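Local coordinates for protein lysine specific cysteine protease (Porphyromonas gingivalis, PDB 3M1H) that cleaves proteins after lysine as a secreted cysteine protease and probable virulence factor, represented here by its calcium-binding K3 cleaved adhesin domain, at residues D9-I14 / N45-V50; W18-A23 / N66-P71; H96-A101 / L115-L120; T104-S109 / T152-F157. All coordinates share one frame; numbering follows the deposited sequence.

Contact 1: residues D9-I14 / N45-V50; sequences DFENGI and NSAICV. With CA (calcium ion), chain F.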
loop_
_atom_site.group_PDB
_atom_site.type_symbol
_atom_site.label_atom_id
_atom_site.label_comp_id
_atom_site.label_asym_id
_atom_site.label_seq_id
_atom_site.Cartn_x
_atom_site.Cartn_y
_atom_site.Cartn_z
ATOM N N ASP A 9 5.502 -4.151 -10.609
ATOM C CA ASP A 9 4.871 -2.978 -11.209
ATOM C C ASP A 9 3.346 -3.052 -11.181
ATOM O O ASP A 9 2.687 -2.124 -11.622
ATOM C CB ASP A 9 5.386 -2.705 -12.649
ATOM C CG ASP A 9 5.167 -3.869 -13.599
ATOM O OD1 ASP A 9 4.300 -4.737 -13.340
ATOM O OD2 ASP A 9 5.901 -3.870 -14.638
ATOM N N PHE A 10 2.811 -4.171 -10.735
ATOM C CA PHE A 10 1.362 -4.431 -10.631
ATOM C C PHE A 10 0.604 -4.417 -11.955
ATOM O O PHE A 10 -0.624 -4.439 -11.950
ATOM C CB PHE A 10 0.695 -3.519 -9.569
ATOM C CG PHE A 10 1.298 -3.714 -8.206
ATOM C CD1 PHE A 10 0.909 -4.782 -7.414
ATOM C CD2 PHE A 10 2.267 -2.861 -7.727
ATOM C CE1 PHE A 10 1.472 -5.029 -6.163
ATOM C CE2 PHE A 10 2.848 -3.106 -6.483
ATOM C CZ PHE A 10 2.451 -4.181 -5.706
ATOM N N GLU A 11 1.327 -4.445 -13.087
ATOM C CA GLU A 11 0.650 -4.318 -14.359
ATOM C C GLU A 11 -0.175 -5.562 -14.718
ATOM O O GLU A 11 -1.099 -5.459 -15.531
ATOM C CB GLU A 11 1.639 -3.953 -15.453
ATOM C CG GLU A 11 2.302 -2.594 -15.214
ATOM C CD GLU A 11 1.315 -1.438 -15.102
ATOM O OE1 GLU A 11 0.372 -1.326 -15.928
ATOM O OE2 GLU A 11 1.471 -0.579 -14.187
ATOM N N ASN A 12 0.124 -6.691 -14.084
ATOM C CA ASN A 12 -0.754 -7.857 -14.134
ATOM C C ASN A 12 -1.586 -8.114 -12.889
ATOM O O ASN A 12 -2.006 -9.245 -12.608
ATOM C CB ASN A 12 0.080 -9.077 -14.515
ATOM C CG ASN A 12 0.703 -8.899 -15.875
ATOM O OD1 ASN A 12 -0.018 -8.725 -16.862
ATOM N ND2 ASN A 12 2.016 -8.861 -15.931
ATOM N N GLY A 13 -1.875 -7.044 -12.155
ATOM C CA GLY A 13 -2.591 -7.162 -10.878
ATOM C C GLY A 13 -1.658 -7.533 -9.739
ATOM O O GLY A 13 -0.443 -7.555 -9.901
ATOM N N ILE A 14 -2.265 -7.797 -8.582
ATOM C CA ILE A 14 -1.546 -8.362 -7.455
ATOM C C ILE A 14 -1.169 -9.787 -7.856
ATOM O O ILE A 14 -2.062 -10.605 -8.099
ATOM C CB ILE A 14 -2.373 -8.407 -6.173
ATOM C CG1 ILE A 14 -2.823 -7.005 -5.749
ATOM C CG2 ILE A 14 -1.553 -9.054 -5.083
ATOM C CD1 ILE A 14 -3.768 -6.982 -4.572
ATOM N N ASN A 45 3.515 6.496 -13.527
ATOM C CA ASN A 45 4.001 6.452 -14.917
ATOM C C ASN A 45 3.635 5.125 -15.571
ATOM O O ASN A 45 4.431 4.522 -16.288
ATOM C CB ASN A 45 5.527 6.630 -14.976
ATOM C CG ASN A 45 5.989 7.984 -14.502
ATOM O OD1 ASN A 45 5.294 8.979 -14.678
ATOM N ND2 ASN A 45 7.169 8.025 -13.901
ATOM N N SER A 46 2.430 4.642 -15.285
ATOM C CA SER A 46 2.008 3.320 -15.691
ATOM C C SER A 46 0.479 3.204 -15.493
ATOM O O SER A 46 -0.138 4.034 -14.815
ATOM C CB SER A 46 2.725 2.262 -14.855
ATOM O OG SER A 46 2.262 2.322 -13.510
ATOM N N ALA A 47 -0.119 2.164 -16.061
ATOM C CA ALA A 47 -1.566 1.993 -16.016
ATOM C C ALA A 47 -2.104 1.530 -14.656
ATOM O O ALA A 47 -3.170 1.995 -14.223
ATOM C CB ALA A 47 -2.013 1.027 -17.121
ATOM N N ILE A 48 -1.391 0.617 -13.989
ATOM C CA ILE A 48 -1.952 -0.028 -12.788
ATOM C C ILE A 48 -1.140 0.268 -11.543
ATOM O O ILE A 48 0.085 0.221 -11.550
ATOM C CB ILE A 48 -2.011 -1.569 -12.924
ATOM C CG1 ILE A 48 -2.585 -1.983 -14.279
ATOM C CG2 ILE A 48 -2.759 -2.200 -11.721
ATOM C CD1 ILE A 48 -3.862 -1.399 -14.549
ATOM N N CYS A 49 -1.857 0.500 -10.448
ATOM C CA CYS A 49 -1.286 0.481 -9.120
ATOM C C CYS A 49 -2.244 -0.250 -8.176
ATOM O O CYS A 49 -3.376 -0.597 -8.567
ATOM C CB CYS A 49 -1.008 1.909 -8.639
ATOM S SG CYS A 49 -2.488 2.945 -8.453
ATOM N N VAL A 50 -1.790 -0.514 -6.941
ATOM C CA VAL A 50 -2.575 -1.258 -5.983
ATOM C C VAL A 50 -2.973 -0.291 -4.896
ATOM O O VAL A 50 -2.163 0.567 -4.530
ATOM C CB VAL A 50 -1.826 -2.501 -5.469
ATOM C CG1 VAL A 50 -0.553 -2.119 -4.679
ATOM C CG2 VAL A 50 -2.770 -3.410 -4.671
HETATM CA CA CA F . 2.316 0.183 -12.140
HETATM O O HOH W 1 1.399 0.890 -18.147
HETATM O O HOH W 2 4.574 0.474 -12.817
#

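Contact 2: residues W18-A23 / N66-P71; sequences WKTIDA and NYLVTP. With CA (calcium ion), chain E; NA (sodium ion), chain I.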
loop_
_atom_site.group_PDB
_atom_site.type_symbol
_atom_site.label_atom_id
_atom_site.label_comp_id
_atom_site.label_asym_id
_atom_site.label_seq_id
_atom_site.Cartn_x
_atom_site.Cartn_y
_atom_site.Cartn_z
ATOM N N TRP A 18 2.001 -12.944 -4.032
ATOM C CA TRP A 18 1.797 -12.020 -2.932
ATOM C C TRP A 18 0.559 -12.453 -2.125
ATOM O O TRP A 18 -0.209 -13.329 -2.556
ATOM C CB TRP A 18 1.595 -10.605 -3.475
ATOM C CG TRP A 18 2.824 -9.933 -4.046
ATOM C CD1 TRP A 18 3.656 -10.380 -5.047
ATOM C CD2 TRP A 18 3.339 -8.652 -3.662
ATOM N NE1 TRP A 18 4.620 -9.474 -5.305
ATOM C CE2 TRP A 18 4.475 -8.402 -4.467
ATOM C CE3 TRP A 18 2.962 -7.712 -2.704
ATOM C CZ2 TRP A 18 5.219 -7.233 -4.381
ATOM C CZ3 TRP A 18 3.703 -6.560 -2.600
ATOM C CH2 TRP A 18 4.830 -6.318 -3.435
ATOM N N LYS A 19 0.308 -11.796 -0.987
ATOM C CA LYS A 19 -0.830 -12.148 -0.154
ATOM C C LYS A 19 -1.490 -10.896 0.375
ATOM O O LYS A 19 -0.816 -9.948 0.777
ATOM C CB LYS A 19 -0.344 -12.988 1.026
ATOM C CG LYS A 19 -1.299 -13.340 2.097
ATOM C CD LYS A 19 -0.427 -13.990 3.208
ATOM C CE LYS A 19 -1.234 -14.485 4.333
ATOM N NZ LYS A 19 -0.492 -15.365 5.248
ATOM N N THR A 20 -2.813 -10.891 0.354
ATOM C CA THR A 20 -3.598 -9.866 1.025
ATOM C C THR A 20 -4.090 -10.424 2.359
ATOM O O THR A 20 -4.458 -11.589 2.473
ATOM C CB THR A 20 -4.795 -9.367 0.156
ATOM O OG1 THR A 20 -5.667 -10.457 -0.198
ATOM C CG2 THR A 20 -4.336 -8.623 -1.143
ATOM N N ILE A 21 -4.120 -9.546 3.361
ATOM C CA ILE A 21 -4.708 -9.890 4.662
ATOM C C ILE A 21 -5.778 -8.838 4.984
ATOM O O ILE A 21 -5.478 -7.645 5.065
ATOM C CB ILE A 21 -3.676 -9.942 5.796
ATOM C CG1 ILE A 21 -2.546 -10.918 5.482
ATOM C CG2 ILE A 21 -4.386 -10.394 7.077
ATOM C CD1 ILE A 21 -1.405 -10.842 6.484
ATOM N N ASP A 22 -7.030 -9.284 5.107
ATOM C CA ASP A 22 -8.145 -8.408 5.512
ATOM C C ASP A 22 -8.318 -8.499 7.032
ATOM O O ASP A 22 -9.167 -9.263 7.531
ATOM C CB ASP A 22 -9.426 -8.819 4.792
ATOM C CG ASP A 22 -10.585 -7.934 5.117
ATOM O OD1 ASP A 22 -10.399 -6.816 5.704
ATOM O OD2 ASP A 22 -11.712 -8.383 4.792
ATOM N N ALA A 23 -7.483 -7.779 7.778
ATOM C CA ALA A 23 -7.497 -7.942 9.247
ATOM C C ALA A 23 -8.726 -7.370 9.912
ATOM O O ALA A 23 -9.194 -7.940 10.906
ATOM C CB ALA A 23 -6.202 -7.440 9.919
ATOM N N ASN A 66 -5.726 -3.392 6.445
ATOM C CA ASN A 66 -5.449 -4.197 5.260
ATOM C C ASN A 66 -3.957 -4.331 5.054
ATOM O O ASN A 66 -3.245 -3.338 4.978
ATOM C CB ASN A 66 -6.040 -3.535 4.021
ATOM C CG ASN A 66 -7.537 -3.374 4.057
ATOM O OD1 ASN A 66 -8.254 -4.061 4.810
ATOM N ND2 ASN A 66 -8.036 -2.457 3.228
ATOM N N TYR A 67 -3.485 -5.564 4.904
ATOM C CA TYR A 67 -2.067 -5.832 4.571
ATOM C C TYR A 67 -1.924 -6.343 3.159
ATOM O O TYR A 67 -2.776 -7.069 2.640
ATOM C CB TYR A 67 -1.425 -6.880 5.484
ATOM C CG TYR A 67 -1.477 -6.610 6.971
ATOM C CD1 TYR A 67 -0.311 -6.409 7.680
ATOM C CD2 TYR A 67 -2.678 -6.638 7.696
ATOM C CE1 TYR A 67 -0.321 -6.216 9.075
ATOM C CE2 TYR A 67 -2.690 -6.432 9.094
ATOM C CZ TYR A 67 -1.503 -6.221 9.764
ATOM O OH TYR A 67 -1.442 -6.032 11.144
ATOM N N LEU A 68 -0.804 -5.939 2.580
ATOM C CA LEU A 68 -0.295 -6.464 1.297
ATOM C C LEU A 68 1.100 -6.988 1.576
ATOM O O LEU A 68 1.975 -6.217 1.944
ATOM C CB LEU A 68 -0.280 -5.366 0.241
ATOM C CG LEU A 68 0.298 -5.770 -1.126
ATOM C CD1 LEU A 68 -0.601 -6.792 -1.819
ATOM C CD2 LEU A 68 0.489 -4.525 -2.020
ATOM N N VAL A 69 1.287 -8.302 1.414
ATOM C CA VAL A 69 2.511 -9.003 1.812
ATOM C C VAL A 69 3.229 -9.551 0.569
ATOM O O VAL A 69 2.603 -10.112 -0.329
ATOM C CB VAL A 69 2.209 -10.123 2.822
ATOM C CG1 VAL A 69 3.548 -10.668 3.381
ATOM C CG2 VAL A 69 1.288 -9.610 3.972
ATOM N N THR A 70 4.532 -9.334 0.517
ATOM C CA THR A 70 5.360 -9.851 -0.556
ATOM C C THR A 70 5.414 -11.372 -0.525
ATOM O O THR A 70 5.108 -12.008 0.485
ATOM C CB THR A 70 6.821 -9.337 -0.424
ATOM O OG1 THR A 70 7.422 -9.851 0.769
ATOM C CG2 THR A 70 6.876 -7.814 -0.410
ATOM N N PRO A 71 5.886 -11.975 -1.623
ATOM C CA PRO A 71 6.270 -13.361 -1.510
ATOM C C PRO A 71 7.503 -13.520 -0.598
ATOM O O PRO A 71 8.091 -12.521 -0.181
ATOM C CB PRO A 71 6.665 -13.721 -2.952
ATOM C CG PRO A 71 6.379 -12.543 -3.802
ATOM C CD PRO A 71 6.297 -11.378 -2.894
HETATM CA CA CA E . -10.523 -4.596 5.118
HETATM NA NA NA I . -1.726 -15.066 -2.967
HETATM O O HOH W 3 -11.097 -2.319 4.772
HETATM O O HOH W 4 -2.382 -13.091 -4.243
HETATM O O HOH W 5 -0.169 -16.020 -1.622
HETATM O O HOH W 6 -3.260 -15.685 -4.502
HETATM O O HOH W 7 -2.489 -15.643 -0.858
#

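Contact 3: residues H96-A101 / L115-L120; sequences HYAVYA and LLEEVL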
loop_
_atom_site.group_PDB
_atom_site.type_symbol
_atom_site.label_atom_id
_atom_site.label_comp_id
_atom_site.label_asym_id
_atom_site.label_seq_id
_atom_site.Cartn_x
_atom_site.Cartn_y
_atom_site.Cartn_z
ATOM N N HIS A 96 -3.043 6.743 6.471
ATOM C CA HIS A 96 -2.084 6.253 7.434
ATOM C C HIS A 96 -1.649 4.847 7.022
ATOM O O HIS A 96 -2.488 3.980 6.803
ATOM C CB HIS A 96 -2.758 6.265 8.825
ATOM C CG HIS A 96 -1.909 5.804 9.969
ATOM N ND1 HIS A 96 -2.475 5.280 11.116
ATOM C CD2 HIS A 96 -0.574 5.798 10.178
ATOM C CE1 HIS A 96 -1.516 4.941 11.960
ATOM N NE2 HIS A 96 -0.353 5.261 11.424
ATOM N N TYR A 97 -0.347 4.654 6.898
ATOM C CA TYR A 97 0.186 3.343 6.532
ATOM C C TYR A 97 1.493 3.056 7.232
ATOM O O TYR A 97 2.150 3.969 7.770
ATOM C CB TYR A 97 0.338 3.201 5.012
ATOM C CG TYR A 97 1.575 3.875 4.471
ATOM C CD1 TYR A 97 2.696 3.138 4.120
ATOM C CD2 TYR A 97 1.636 5.262 4.337
ATOM C CE1 TYR A 97 3.820 3.747 3.653
ATOM C CE2 TYR A 97 2.755 5.892 3.857
ATOM C CZ TYR A 97 3.855 5.123 3.516
ATOM O OH TYR A 97 5.011 5.681 3.024
ATOM N N ALA A 98 1.856 1.779 7.249
ATOM C CA ALA A 98 3.146 1.348 7.763
ATOM C C ALA A 98 3.724 0.199 6.932
ATOM O O ALA A 98 2.978 -0.492 6.230
ATOM C CB ALA A 98 3.046 0.952 9.255
ATOM N N VAL A 99 5.031 0.010 7.047
ATOM C CA VAL A 99 5.771 -1.033 6.370
ATOM C C VAL A 99 6.469 -1.860 7.449
ATOM O O VAL A 99 7.097 -1.275 8.347
ATOM C CB VAL A 99 6.848 -0.462 5.396
ATOM C CG1 VAL A 99 7.639 -1.601 4.715
ATOM C CG2 VAL A 99 6.188 0.502 4.402
ATOM N N TYR A 100 6.363 -3.180 7.371
ATOM C CA TYR A 100 6.942 -4.088 8.376
ATOM C C TYR A 100 7.771 -5.166 7.705
ATOM O O TYR A 100 7.497 -5.508 6.545
ATOM C CB TYR A 100 5.821 -4.793 9.140
ATOM C CG TYR A 100 4.854 -3.923 9.844
ATOM C CD1 TYR A 100 4.978 -3.653 11.204
ATOM C CD2 TYR A 100 3.753 -3.402 9.178
ATOM C CE1 TYR A 100 4.038 -2.837 11.854
ATOM C CE2 TYR A 100 2.820 -2.611 9.826
ATOM C CZ TYR A 100 2.965 -2.331 11.159
ATOM O OH TYR A 100 2.004 -1.560 11.759
ATOM N N ALA A 101 8.764 -5.711 8.415
ATOM C CA ALA A 101 9.485 -6.903 8.001
ATOM C C ALA A 101 9.224 -8.010 9.047
ATOM O O ALA A 101 9.130 -7.726 10.246
ATOM C CB ALA A 101 11.002 -6.650 7.896
ATOM N N LEU A 115 9.015 -0.501 10.388
ATOM C CA LEU A 115 10.212 0.129 9.848
ATOM C C LEU A 115 9.964 1.569 9.364
ATOM O O LEU A 115 10.899 2.394 9.360
ATOM C CB LEU A 115 10.785 -0.729 8.723
ATOM C CG LEU A 115 11.095 -2.187 9.047
ATOM C CD1 LEU A 115 11.674 -2.868 7.825
ATOM C CD2 LEU A 115 12.061 -2.266 10.228
ATOM N N LEU A 116 8.736 1.839 8.922
ATOM C CA LEU A 116 8.265 3.118 8.441
ATOM C C LEU A 116 6.781 3.190 8.762
ATOM O O LEU A 116 6.029 2.234 8.532
ATOM C CB LEU A 116 8.512 3.281 6.934
ATOM C CG LEU A 116 7.884 4.504 6.262
ATOM C CD1 LEU A 116 8.510 5.776 6.795
ATOM C CD2 LEU A 116 8.035 4.507 4.731
ATOM N N GLU A 117 6.357 4.321 9.327
ATOM C CA GLU A 117 4.960 4.561 9.585
ATOM C C GLU A 117 4.718 6.038 9.376
ATOM O O GLU A 117 5.426 6.896 9.927
ATOM C CB GLU A 117 4.564 4.140 11.008
ATOM C CG GLU A 117 3.115 4.476 11.355
ATOM C CD GLU A 117 2.624 3.802 12.641
ATOM O OE1 GLU A 117 3.395 3.018 13.237
ATOM O OE2 GLU A 117 1.459 4.063 13.047
ATOM N N GLU A 118 3.736 6.351 8.556
ATOM C CA GLU A 118 3.441 7.748 8.301
ATOM C C GLU A 118 2.005 8.009 7.863
ATOM O O GLU A 118 1.213 7.107 7.518
ATOM C CB GLU A 118 4.458 8.376 7.336
ATOM C CG GLU A 118 4.426 7.852 5.978
ATOM C CD GLU A 118 5.485 8.450 5.007
ATOM O OE1 GLU A 118 6.496 9.086 5.400
ATOM O OE2 GLU A 118 5.279 8.241 3.809
ATOM N N VAL A 119 1.648 9.289 7.964
ATOM C CA VAL A 119 0.413 9.805 7.444
ATOM C C VAL A 119 0.771 10.739 6.324
ATOM O O VAL A 119 1.537 11.690 6.526
ATOM C CB VAL A 119 -0.494 10.521 8.536
ATOM C CG1 VAL A 119 -1.720 11.163 7.887
ATOM C CG2 VAL A 119 -0.897 9.502 9.608
ATOM N N LEU A 120 0.262 10.458 5.129
ATOM C CA LEU A 120 0.629 11.244 3.943
ATOM C C LEU A 120 0.302 12.695 4.166
ATOM O O LEU A 120 -0.738 12.990 4.766
ATOM C CB LEU A 120 -0.103 10.751 2.695
ATOM C CG LEU A 120 0.207 9.318 2.263
ATOM C CD1 LEU A 120 -0.559 9.011 0.981
ATOM C CD2 LEU A 120 1.687 9.074 2.088
HETATM O O HOH W 8 2.665 0.042 13.742
#

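Contact 4: residues T104-S109 / T152-F157; sequences TGNDAS and TKYVAF. With NA (sodium ion), chain H.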
loop_
_atom_site.group_PDB
_atom_site.type_symbol
_atom_site.label_atom_id
_atom_site.label_comp_id
_atom_site.label_asym_id
_atom_site.label_seq_id
_atom_site.Cartn_x
_atom_site.Cartn_y
_atom_site.Cartn_z
ATOM N N THR A 104 10.101 -14.594 10.096
ATOM C CA THR A 104 9.491 -15.911 10.183
ATOM C C THR A 104 8.307 -16.035 9.218
ATOM O O THR A 104 8.493 -16.348 8.038
ATOM C CB THR A 104 9.102 -16.251 11.630
ATOM O OG1 THR A 104 8.371 -15.167 12.236
ATOM C CG2 THR A 104 10.357 -16.496 12.466
ATOM N N GLY A 105 7.115 -15.748 9.711
ATOM C CA GLY A 105 5.886 -15.978 8.979
ATOM C C GLY A 105 5.315 -14.737 8.333
ATOM O O GLY A 105 5.866 -13.633 8.421
ATOM N N ASN A 106 4.166 -14.931 7.705
ATOM C CA ASN A 106 3.507 -13.866 6.953
ATOM C C ASN A 106 2.073 -13.638 7.354
ATOM O O ASN A 106 1.219 -13.334 6.507
ATOM C CB ASN A 106 3.598 -14.109 5.451
ATOM C CG ASN A 106 2.889 -15.380 4.976
ATOM O OD1 ASN A 106 2.539 -16.254 5.761
ATOM N ND2 ASN A 106 2.716 -15.486 3.662
ATOM N N ASP A 107 1.801 -13.761 8.649
ATOM C CA ASP A 107 0.483 -13.403 9.199
ATOM C C ASP A 107 0.583 -12.116 9.985
ATOM O O ASP A 107 1.678 -11.647 10.271
ATOM C CB ASP A 107 -0.066 -14.569 10.042
ATOM C CG ASP A 107 -0.095 -15.868 9.260
ATOM O OD1 ASP A 107 -0.610 -15.866 8.131
ATOM O OD2 ASP A 107 0.383 -16.906 9.762
ATOM N N ALA A 108 -0.561 -11.548 10.343
ATOM C CA ALA A 108 -0.582 -10.206 10.951
ATOM C C ALA A 108 0.327 -10.136 12.164
ATOM O O ALA A 108 1.050 -9.143 12.325
ATOM C CB ALA A 108 -2.009 -9.767 11.340
ATOM N N SER A 109 0.313 -11.157 13.009
ATOM C CA SER A 109 1.101 -11.100 14.258
ATOM C C SER A 109 2.612 -11.100 14.040
ATOM O O SER A 109 3.384 -10.722 14.928
ATOM C CB SER A 109 0.699 -12.239 15.196
ATOM O OG SER A 109 1.355 -13.400 14.773
ATOM N N THR A 152 15.179 -10.968 6.847
ATOM C CA THR A 152 13.819 -10.594 6.454
ATOM C C THR A 152 13.329 -11.577 5.413
ATOM O O THR A 152 13.981 -11.790 4.376
ATOM C CB THR A 152 13.778 -9.163 5.875
ATOM O OG1 THR A 152 14.103 -8.191 6.866
ATOM C CG2 THR A 152 12.396 -8.860 5.315
ATOM N N LYS A 153 12.172 -12.194 5.664
ATOM C CA LYS A 153 11.556 -13.139 4.752
ATOM C C LYS A 153 10.315 -12.559 4.080
ATOM O O LYS A 153 9.982 -12.972 2.967
ATOM C CB LYS A 153 11.130 -14.412 5.509
ATOM C CG LYS A 153 12.254 -15.242 6.061
ATOM C CD LYS A 153 11.772 -16.586 6.609
ATOM C CE LYS A 153 12.892 -17.608 6.657
ATOM N NZ LYS A 153 12.573 -18.755 7.564
ATOM N N TYR A 154 9.640 -11.631 4.742
ATOM C CA TYR A 154 8.448 -11.012 4.175
ATOM C C TYR A 154 8.412 -9.541 4.514
ATOM O O TYR A 154 8.800 -9.154 5.629
ATOM C CB TYR A 154 7.156 -11.637 4.760
ATOM C CG TYR A 154 6.994 -13.100 4.511
ATOM C CD1 TYR A 154 6.453 -13.548 3.318
ATOM C CD2 TYR A 154 7.381 -14.044 5.454
ATOM C CE1 TYR A 154 6.302 -14.889 3.063
ATOM C CE2 TYR A 154 7.236 -15.399 5.195
ATOM C CZ TYR A 154 6.698 -15.797 4.006
ATOM O OH TYR A 154 6.558 -17.150 3.778
ATOM N N VAL A 155 7.904 -8.742 3.568
ATOM C CA VAL A 155 7.608 -7.324 3.795
ATOM C C VAL A 155 6.094 -7.142 3.648
ATOM O O VAL A 155 5.494 -7.688 2.706
ATOM C CB VAL A 155 8.391 -6.429 2.798
ATOM C CG1 VAL A 155 7.885 -5.006 2.840
ATOM C CG2 VAL A 155 9.915 -6.535 3.124
ATOM N N ALA A 156 5.486 -6.408 4.592
ATOM C CA ALA A 156 4.086 -6.069 4.559
ATOM C C ALA A 156 3.854 -4.568 4.530
ATOM O O ALA A 156 4.528 -3.817 5.232
ATOM C CB ALA A 156 3.321 -6.683 5.753
ATOM N N PHE A 157 2.946 -4.141 3.673
ATOM C CA PHE A 157 2.396 -2.794 3.610
ATOM C C PHE A 157 1.020 -2.829 4.264
ATOM O O PHE A 157 0.154 -3.618 3.893
ATOM C CB PHE A 157 2.248 -2.347 2.147
ATOM C CG PHE A 157 3.544 -2.343 1.382
ATOM C CD1 PHE A 157 4.332 -1.193 1.340
ATOM C CD2 PHE A 157 3.976 -3.488 0.722
ATOM C CE1 PHE A 157 5.530 -1.211 0.645
ATOM C CE2 PHE A 157 5.185 -3.509 0.047
ATOM C CZ PHE A 157 5.946 -2.359 0.016
HETATM NA NA NA H . 2.374 -18.600 5.978
HETATM O O HOH W 9 2.886 -17.726 8.372
HETATM O O HOH W 10 0.153 -17.973 6.527
HETATM O O HOH W 11 3.401 -18.549 3.910
HETATM O O HOH W 12 4.657 -18.486 6.319
HETATM O O HOH W 13 0.773 -19.751 4.328
#

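Contact 1: residues D9-I14 / N45-V50
Val50 covers one face of the Phe10 ring, its CG1 lying 3.8 Å from the ring centroid and only 11° off the normal, a CH-pi contact over the centre. The same ring meets Trp18 edge-to-face. The other methyl of Val50, CG2, touches Ile14 CD1 at 3.7 Å, the two side chains crossing at about a right angle. A second flat group, the carboxylate of Glu11, is carried over to the facing loop by a bend in its chain (chi2 -58°). There OE2 accepts from Ile48 N at 3.1 Å on its syn side, while OE1 has a weaker share of the same N-H and is bridged by a water to Ala47 N. OE2 also binds the calcium ion at 2.3 Å. Ser46 OG, hydrogen-bonded to His44 O, coordinates calcium at 2.5 Å, and Ile48 O does so at 2.3 Å. Asp9 contributes its backbone O; its OD1 instead takes the N-H of Glu11 at 3.0 Å, closing an Asx turn that holds Glu11 next to the metal. With Asp171 and a water, these ligands complete a calcium site that pins two loops to each other and to strand 167-177 of the cleaved adhesin domain's beta jelly roll.

Contact 2: residues W18-A23 / N66-P71
Lys19 and Val69 satisfy each other's backbone in both directions: Val69 N donates to Lys19 O at 2.7 Å, and Lys19 N returns the bond to Val69 O. Ile21 and Tyr67 repeat the exchange two residues on, with Tyr67 N to Ile21 O at 2.9 Å and an N-H...O angle of 171°. At the non-hydrogen-bonded pair Thr20 and Leu68, Thr20 CA makes a CA-H...O contact with Tyr67 O. The other edge of strand 66-69 is bonded to strand 154-160, whereas strand 19-22 is an outermost strand of this antiparallel jelly-roll sheet. At the last non-hydrogen-bonded pair, the carboxylate of Asp22 and the amide of Asn66 lie side by side, their planes 71° apart, and share a calcium ion, Asp22 OD1 at 2.3 Å and Asn66 OD1 at 2.4 Å. Asp24, Asp26 and Asn28 complete the protein ligands. The second polar atoms of both groups are engaged too: Asp22 OD2 accepts from Gly27 N, and Asn66 ND2 is hydrogen-bonded to Ser52 OG. Lys19 NZ forms a salt bridge with Asp107 OD1 and a hydrogen bond to Asn106 O. Trp18 O binds a sodium ion together with Ala16 O and four waters. Pro71 CD lies over one face of the Trp18 indole, 3.6 Å from the centroid of the five-membered ring, and Thr70 CA over the six-membered ring; at the edge, Trp18 CE3 meets Leu68 CG at 3.7 Å. Thr70 OG1 donates to Pro71 O at 2.9 Å.

Contact 3: residues H96-A101 / L115-L120
A classic beta bulge, Leu115 and Leu116 both facing Val99, marks one end of this antiparallel pairing, in which strand 116-119 is an outermost strand of a jelly-roll sheet. Leu115 N donates to Val99 O at 2.9 Å, and Val99 N donates to Leu116 O. Further along, Tyr97 and Glu118 form a hydrogen-bonded pair. Their side chains run together toward strand 142-148: the Glu118 carboxylate stands nearly perpendicular to the Tyr97 ring, and Tyr97 OH donates to Glu118 OE2 at 2.7 Å from above the carboxylate plane. Both take the position between backbone N and carbonyl carbon (chi1 79° and 66°), which lets them lie alongside each other. Lys144 makes a salt bridge with the same OE2, so two groups grip that oxygen. The sheet's other face carries His96, Ala98 and Glu117. His96 ND1 is hydrogen-bonded to Gly161 O, and since both ring nitrogens face acceptors the imidazole may well be positively charged. Val119 CG2 packs 3.8 Å from His96 CD2. A water links Glu117 OE1 to Tyr100 OH. The imidazole and the Glu117 carboxylate are nearly coplanar, 26° apart, and His96 NE2 donates at 2.7 Å to the anti lone pair of Glu117 OE2.

Contact 4: residues T104-S109 / T152-F157
A classic beta bulge, formed by Lys153 and Tyr154 opposite Ser102 at the start of strand 154-160, lies where Tyr154 meets the surface loop 104-109. No direct hydrogen bond joins the two segments. Instead, Asn106 sets its CB over the centre of the Tyr154 ring, 3.5 Å from the centroid and 6° off the normal, as a CH-pi contact. Thr104 O lies at the edge of the ring, in plane, 3.3 Å from Tyr154 CE2, and Gly105 O is 3.4 Å from Tyr154 CD2. Thr104 O also rests against the extended Lys153 chain, 3.6 Å from its CD. With CG between the backbone N and the carbonyl carbon (chi1 63°), the Asn106 amide leans over the ring, its plane 31° from that of the phenol, and OD1 binds a sodium ion at 2.4 Å. Five waters make up the rest of the shell. One of them links Asn106 N to Asp107 OD2, and another donates to Asp107 OD1, so the neighbouring carboxylate acts from the second shell. Lys19 ties the loop to strand 19-22 through a salt bridge to Asp107 OD1 and a hydrogen bond to Asn106 O. The loop thus carries a largely hydrated surface sodium site, with one protein ligand, packed against Tyr154 of strand 154-160 in a jelly-roll sheet.

In the fold
From the N terminus, contact 1 closes a loop from the turn after strand 4-8 to the approach of strand 50-53. Contact 2 opens inside that span and closes beyond it, so the two cross; Leu68 meets Val50 and Trp18 meets Phe10 where they touch. Contacts 3 and 4 come after both of these along the chain and cross each other, since loop 104-109 leaves strand 96-102 before strand 116-119 returns to it. Strand 154-160 lies between strands 65-69 and 96-102, bonding contact 2 through Leu68 N to Phe157 O and contact 3 through Tyr100 N to Ala156 O. Contacts 2 to 4 therefore span one sheet, and contact 1 ties its first strands to strand 167-177 of the other.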